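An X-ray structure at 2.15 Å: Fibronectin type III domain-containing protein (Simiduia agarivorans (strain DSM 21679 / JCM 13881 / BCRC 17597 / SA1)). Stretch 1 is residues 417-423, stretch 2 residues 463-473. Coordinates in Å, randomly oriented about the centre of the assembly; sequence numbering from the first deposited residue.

Stretch 1 (417-423) QADNGLM
Stretch 2 463-473: VAQATSGYGGG

Stretch 1 opens extended at Q417 (phi/psi -124/159) and A418 (-81/150), then bends sharply as D419 adopts a positive phi (68/-47) and N420 follows at -102/-2. G421, at 65/-133, again has a positive phi, which favours glycine, and L422 (-79/102) and M423 (-104/114) run on as strand. The bend is closed by backbone hydrogen bonds from Q417 N to G421 O (3.1 Å) and from N420 N to A418 O (2.6 Å), with a weak one from G421 N to Q417 O (3.4 Å).

Stretch 2 enters as a strand, with extended angles from V463 (-121/143) through T467 (-157/174). Beyond S468 (-85/166), G469 takes angles of 121/139, at which a CB would be jammed against the preceding carbonyl oxygen and would meet G473 O. A type I' turn then spans Y470 to G473, with G471 at 64/27 and G472 at 80/0 in its central positions, both left-handed, and the hydrogen bond from G473 N to Y470 O (3.1 Å) closes it. Y470 itself remains extended (-114/160), while G473 lies at -82/62.

The two bends approach each other with the CA atoms of A418 and G472 5.4 Å apart and those of D419 and Y470 4.9 Å apart. The central interaction is a hydrogen bond from G471 N to D419 OD1, 2.8 Å long and nearly linear at 172°. The CA-to-CB bond of D419 points sideways, but its m rotamer (chi1 -72°, chi2 -35°) brings the carboxylate to the turn. D419 OD1 also lies 3.4 Å from Y470 CB and sits at the edge of the tyrosine ring, near its plane; that side chain is also m (chi1 -63°, chi2 -78°). A water reinforces the junction, accepting from D419 N (2.9 Å) and G472 N (3.1 Å) and donating to G469 O (2.9 Å), so it ties backbone groups of both stretches together. Nearby, A418 points its CB toward the turn, 4.2 Å from G472 N.

A separate apolar contact joins the strands. L422, with chi1 -56° (m) and chi2 159° (t), sets CD2 4.3 Å from A464 CB and 4.2 Å from A466 CB. Both alanines point toward stretch 1, whereas the intervening Q465 points away, the alternation expected of an extended backbone.

Within stretch 1, N420 ND2 donates to Q417 OE1 (3.2 Å, 153°), linking two m-rotamer side chains across the bend. In total, 262 Å² is buried between the stretches.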

ATOM      1  N   GLN B 417     -25.219 -16.363 -17.142  1.00 17.17           N
ATOM      2  CA  GLN B 417     -26.597 -16.176 -17.568  1.00 16.91           C
ATOM      3  C   GLN B 417     -26.669 -15.388 -18.867  1.00 17.96           C
ATOM      4  O   GLN B 417     -25.738 -14.672 -19.246  1.00 18.85           O
ATOM      5  CB  GLN B 417     -27.412 -15.453 -16.484  1.00 14.55           C
ATOM      6  CG  GLN B 417     -27.515 -16.227 -15.174  1.00 16.98           C
ATOM      7  CD  GLN B 417     -28.445 -15.566 -14.176  1.00 17.16           C
ATOM      8  OE1 GLN B 417     -29.008 -14.503 -14.443  1.00 18.24           O
ATOM      9  NE2 GLN B 417     -28.612 -16.193 -13.019  1.00 14.37           N
ATOM     10  N   ALA B 418     -27.797 -15.544 -19.551  1.00 18.81           N
ATOM     11  CA  ALA B 418     -28.187 -14.612 -20.594  1.00 20.79           C
ATOM     12  C   ALA B 418     -28.834 -13.390 -19.956  1.00 16.65           C
ATOM     13  O   ALA B 418     -29.421 -13.473 -18.872  1.00 22.69           O
ATOM     14  CB  ALA B 418     -29.153 -15.272 -21.580  1.00 18.79           C
ATOM     15  N   ASP B 419     -28.691 -12.244 -20.624  1.00 16.20           N
ATOM     16  CA  ASP B 419     -29.248 -10.966 -20.183  1.00 19.76           C
ATOM     17  C   ASP B 419     -28.590 -10.424 -18.914  1.00 20.67           C
ATOM     18  O   ASP B 419     -28.251  -9.239 -18.860  1.00 19.83           O
ATOM     19  CB  ASP B 419     -30.763 -11.076 -19.971  1.00 23.02           C
ATOM     20  CG  ASP B 419     -31.528 -11.189 -21.275  1.00 24.24           C
ATOM     21  OD1 ASP B 419     -31.101 -10.569 -22.268  1.00 25.43           O
ATOM     22  OD2 ASP B 419     -32.560 -11.895 -21.301  1.00 28.02           O
ATOM     23  N   ASN B 420     -28.414 -11.260 -17.888  1.00 19.75           N
ATOM     24  CA  ASN B 420     -27.902 -10.808 -16.599  1.00 18.11           C
ATOM     25  C   ASN B 420     -26.429 -11.136 -16.375  1.00 19.22           C
ATOM     26  O   ASN B 420     -25.891 -10.791 -15.318  1.00 19.38           O
ATOM     27  CB  ASN B 420     -28.737 -11.400 -15.465  1.00 16.57           C
ATOM     28  CG  ASN B 420     -30.225 -11.216 -15.687  1.00 21.47           C
ATOM     29  OD1 ASN B 420     -30.699 -10.102 -15.917  1.00 20.95           O
ATOM     30  ND2 ASN B 420     -30.970 -12.312 -15.624  1.00 21.73           N
ATOM     31  N   GLY B 421     -25.780 -11.812 -17.320  1.00 18.73           N
ATOM     32  CA  GLY B 421     -24.325 -11.903 -17.312  1.00 16.43           C
ATOM     33  C   GLY B 421     -23.742 -12.657 -16.129  1.00 16.45           C
ATOM     34  O   GLY B 421     -24.171 -13.762 -15.784  1.00 16.98           O
ATOM     35  N   LEU B 422     -22.723 -12.058 -15.515  1.00 17.50           N
ATOM     36  CA  LEU B 422     -21.973 -12.675 -14.422  1.00 17.11           C
ATOM     37  C   LEU B 422     -22.780 -12.551 -13.136  1.00 16.41           C
ATOM     38  O   LEU B 422     -22.801 -11.494 -12.505  1.00 16.81           O
ATOM     39  CB  LEU B 422     -20.608 -12.010 -14.264  1.00 15.16           C
ATOM     40  CG  LEU B 422     -19.669 -11.949 -15.474  1.00 19.11           C
ATOM     41  CD1 LEU B 422     -18.630 -10.852 -15.290  1.00 15.83           C
ATOM     42  CD2 LEU B 422     -18.986 -13.291 -15.703  1.00 16.39           C
ATOM     43  N   MET B 423     -23.434 -13.640 -12.731  1.00 13.16           N
ATOM     44  CA  MET B 423     -24.227 -13.681 -11.503  1.00 13.69           C
ATOM     45  C   MET B 423     -23.426 -14.442 -10.451  1.00 16.76           C
ATOM     46  O   MET B 423     -23.181 -15.643 -10.599  1.00 20.01           O
ATOM     47  CB  MET B 423     -25.579 -14.345 -11.759  1.00 13.76           C
ATOM     48  CG  MET B 423     -26.514 -14.342 -10.564  1.00 17.49           C
ATOM     49  SD  MET B 423     -27.089 -12.685 -10.145  1.00 22.04           S
ATOM     50  CE  MET B 423     -28.012 -12.279 -11.627  1.00 23.02           C
ATOM     51  N   VAL B 463     -12.676 -18.672 -14.683  1.00 13.55           N
ATOM     52  CA  VAL B 463     -12.547 -18.320 -16.092  1.00 18.50           C
ATOM     53  C   VAL B 463     -13.943 -18.293 -16.697  1.00 17.90           C
ATOM     54  O   VAL B 463     -14.803 -19.100 -16.326  1.00 16.18           O
ATOM     55  CB  VAL B 463     -11.633 -19.295 -16.865  1.00 18.24           C
ATOM     56  CG1 VAL B 463     -10.235 -19.276 -16.284  1.00 18.05           C
ATOM     57  CG2 VAL B 463     -12.203 -20.713 -16.851  1.00 17.43           C
ATOM     58  N   ALA B 464     -14.176 -17.356 -17.614  1.00 15.86           N
ATOM     59  CA  ALA B 464     -15.513 -17.177 -18.156  1.00 17.33           C
ATOM     60  C   ALA B 464     -15.456 -16.656 -19.583  1.00 18.16           C
ATOM     61  O   ALA B 464     -14.607 -15.826 -19.924  1.00 16.31           O
ATOM     62  CB  ALA B 464     -16.339 -16.214 -17.291  1.00 15.69           C
ATOM     63  N   GLN B 465     -16.360 -17.168 -20.411  1.00 17.32           N
ATOM     64  CA  GLN B 465     -16.742 -16.497 -21.644  1.00 19.44           C
ATOM     65  C   GLN B 465     -17.783 -15.442 -21.282  1.00 19.96           C
ATOM     66  O   GLN B 465     -18.858 -15.780 -20.777  1.00 22.56           O
ATOM     67  CB  GLN B 465     -17.289 -17.512 -22.647  1.00 17.68           C
ATOM     68  CG  GLN B 465     -18.331 -16.982 -23.626  1.00 19.31           C
ATOM     69  CD  GLN B 465     -17.770 -15.932 -24.567  1.00 23.05           C
ATOM     70  OE1 GLN B 465     -16.589 -15.960 -24.914  1.00 20.71           O
ATOM     71  NE2 GLN B 465     -18.620 -15.001 -24.988  1.00 21.83           N
ATOM     72  N   ALA B 466     -17.455 -14.167 -21.491  1.00 15.76           N
ATOM     73  CA  ALA B 466     -18.322 -13.079 -21.048  1.00 16.51           C
ATOM     74  C   ALA B 466     -18.280 -11.946 -22.058  1.00 18.08           C
ATOM     75  O   ALA B 466     -17.198 -11.467 -22.410  1.00 17.63           O
ATOM     76  CB  ALA B 466     -17.906 -12.564 -19.665  1.00 12.62           C
ATOM     77  N   THR B 467     -19.454 -11.504 -22.500  1.00 15.46           N
ATOM     78  CA  THR B 467     -19.529 -10.542 -23.589  1.00 12.68           C
ATOM     79  C   THR B 467     -20.853  -9.797 -23.508  1.00 16.71           C
ATOM     80  O   THR B 467     -21.725 -10.116 -22.696  1.00 14.80           O
ATOM     81  CB  THR B 467     -19.381 -11.242 -24.941  1.00 17.89           C
ATOM     82  OG1 THR B 467     -19.264 -10.267 -25.982  1.00 23.72           O
ATOM     83  CG2 THR B 467     -20.596 -12.115 -25.209  1.00 15.94           C
ATOM     84  N   SER B 468     -20.990  -8.795 -24.373  1.00 17.86           N
ATOM     85  CA  SER B 468     -22.207  -8.006 -24.444  1.00 18.67           C
ATOM     86  C   SER B 468     -23.240  -8.692 -25.334  1.00 20.94           C
ATOM     87  O   SER B 468     -22.939  -9.623 -26.083  1.00 20.00           O
ATOM     88  CB  SER B 468     -21.904  -6.603 -24.971  1.00 22.99           C
ATOM     89  OG  SER B 468     -21.142  -6.660 -26.167  1.00 23.82           O
ATOM     90  N   GLY B 469     -24.479  -8.217 -25.240  1.00 22.16           N
ATOM     91  CA  GLY B 469     -25.561  -8.787 -26.016  1.00 18.78           C
ATOM     92  C   GLY B 469     -26.685  -9.331 -25.160  1.00 20.50           C
ATOM     93  O   GLY B 469     -26.438  -9.960 -24.127  1.00 17.24           O
ATOM     94  N   TYR B 470     -27.922  -9.102 -25.588  1.00 19.03           N
ATOM     95  CA  TYR B 470     -29.111  -9.515 -24.859  1.00 21.85           C
ATOM     96  C   TYR B 470     -29.877 -10.575 -25.636  1.00 22.55           C
ATOM     97  O   TYR B 470     -29.711 -10.733 -26.849  1.00 20.27           O
ATOM     98  CB  TYR B 470     -30.015  -8.310 -24.577  1.00 22.31           C
ATOM     99  CG  TYR B 470     -29.340  -7.299 -23.692  1.00 23.45           C
ATOM    100  CD1 TYR B 470     -29.249  -7.507 -22.325  1.00 23.20           C
ATOM    101  CD2 TYR B 470     -28.755  -6.158 -24.225  1.00 26.32           C
ATOM    102  CE1 TYR B 470     -28.616  -6.601 -21.505  1.00 26.12           C
ATOM    103  CE2 TYR B 470     -28.115  -5.242 -23.411  1.00 28.77           C
ATOM    104  CZ  TYR B 470     -28.053  -5.471 -22.049  1.00 28.51           C
ATOM    105  OH  TYR B 470     -27.424  -4.572 -21.225  1.00 31.47           O
ATOM    106  N   GLY B 471     -30.724 -11.305 -24.912  1.00 22.94           N
ATOM    107  CA  GLY B 471     -31.508 -12.366 -25.521  1.00 23.67           C
ATOM    108  C   GLY B 471     -30.680 -13.510 -26.062  1.00 25.69           C
ATOM    109  O   GLY B 471     -31.115 -14.198 -26.993  1.00 25.20           O
ATOM    110  N   GLY B 472     -29.497 -13.738 -25.499  1.00 25.36           N
ATOM    111  CA  GLY B 472     -28.596 -14.747 -26.013  1.00 25.57           C
ATOM    112  C   GLY B 472     -27.791 -14.329 -27.223  1.00 26.32           C
ATOM    113  O   GLY B 472     -27.001 -15.137 -27.729  1.00 25.16           O
ATOM    114  N   GLY B 473     -27.959 -13.098 -27.703  1.00 25.57           N
ATOM    115  CA  GLY B 473     -27.227 -12.626 -28.863  1.00 23.46           C
ATOM    116  C   GLY B 473     -25.826 -12.156 -28.527  1.00 24.69           C
ATOM    117  O   GLY B 473     -25.495 -10.982 -28.723  1.00 24.55           O
TER
HETATM  118  O   HOH W   1     -27.688 -12.399 -23.314  1.00 14.89           O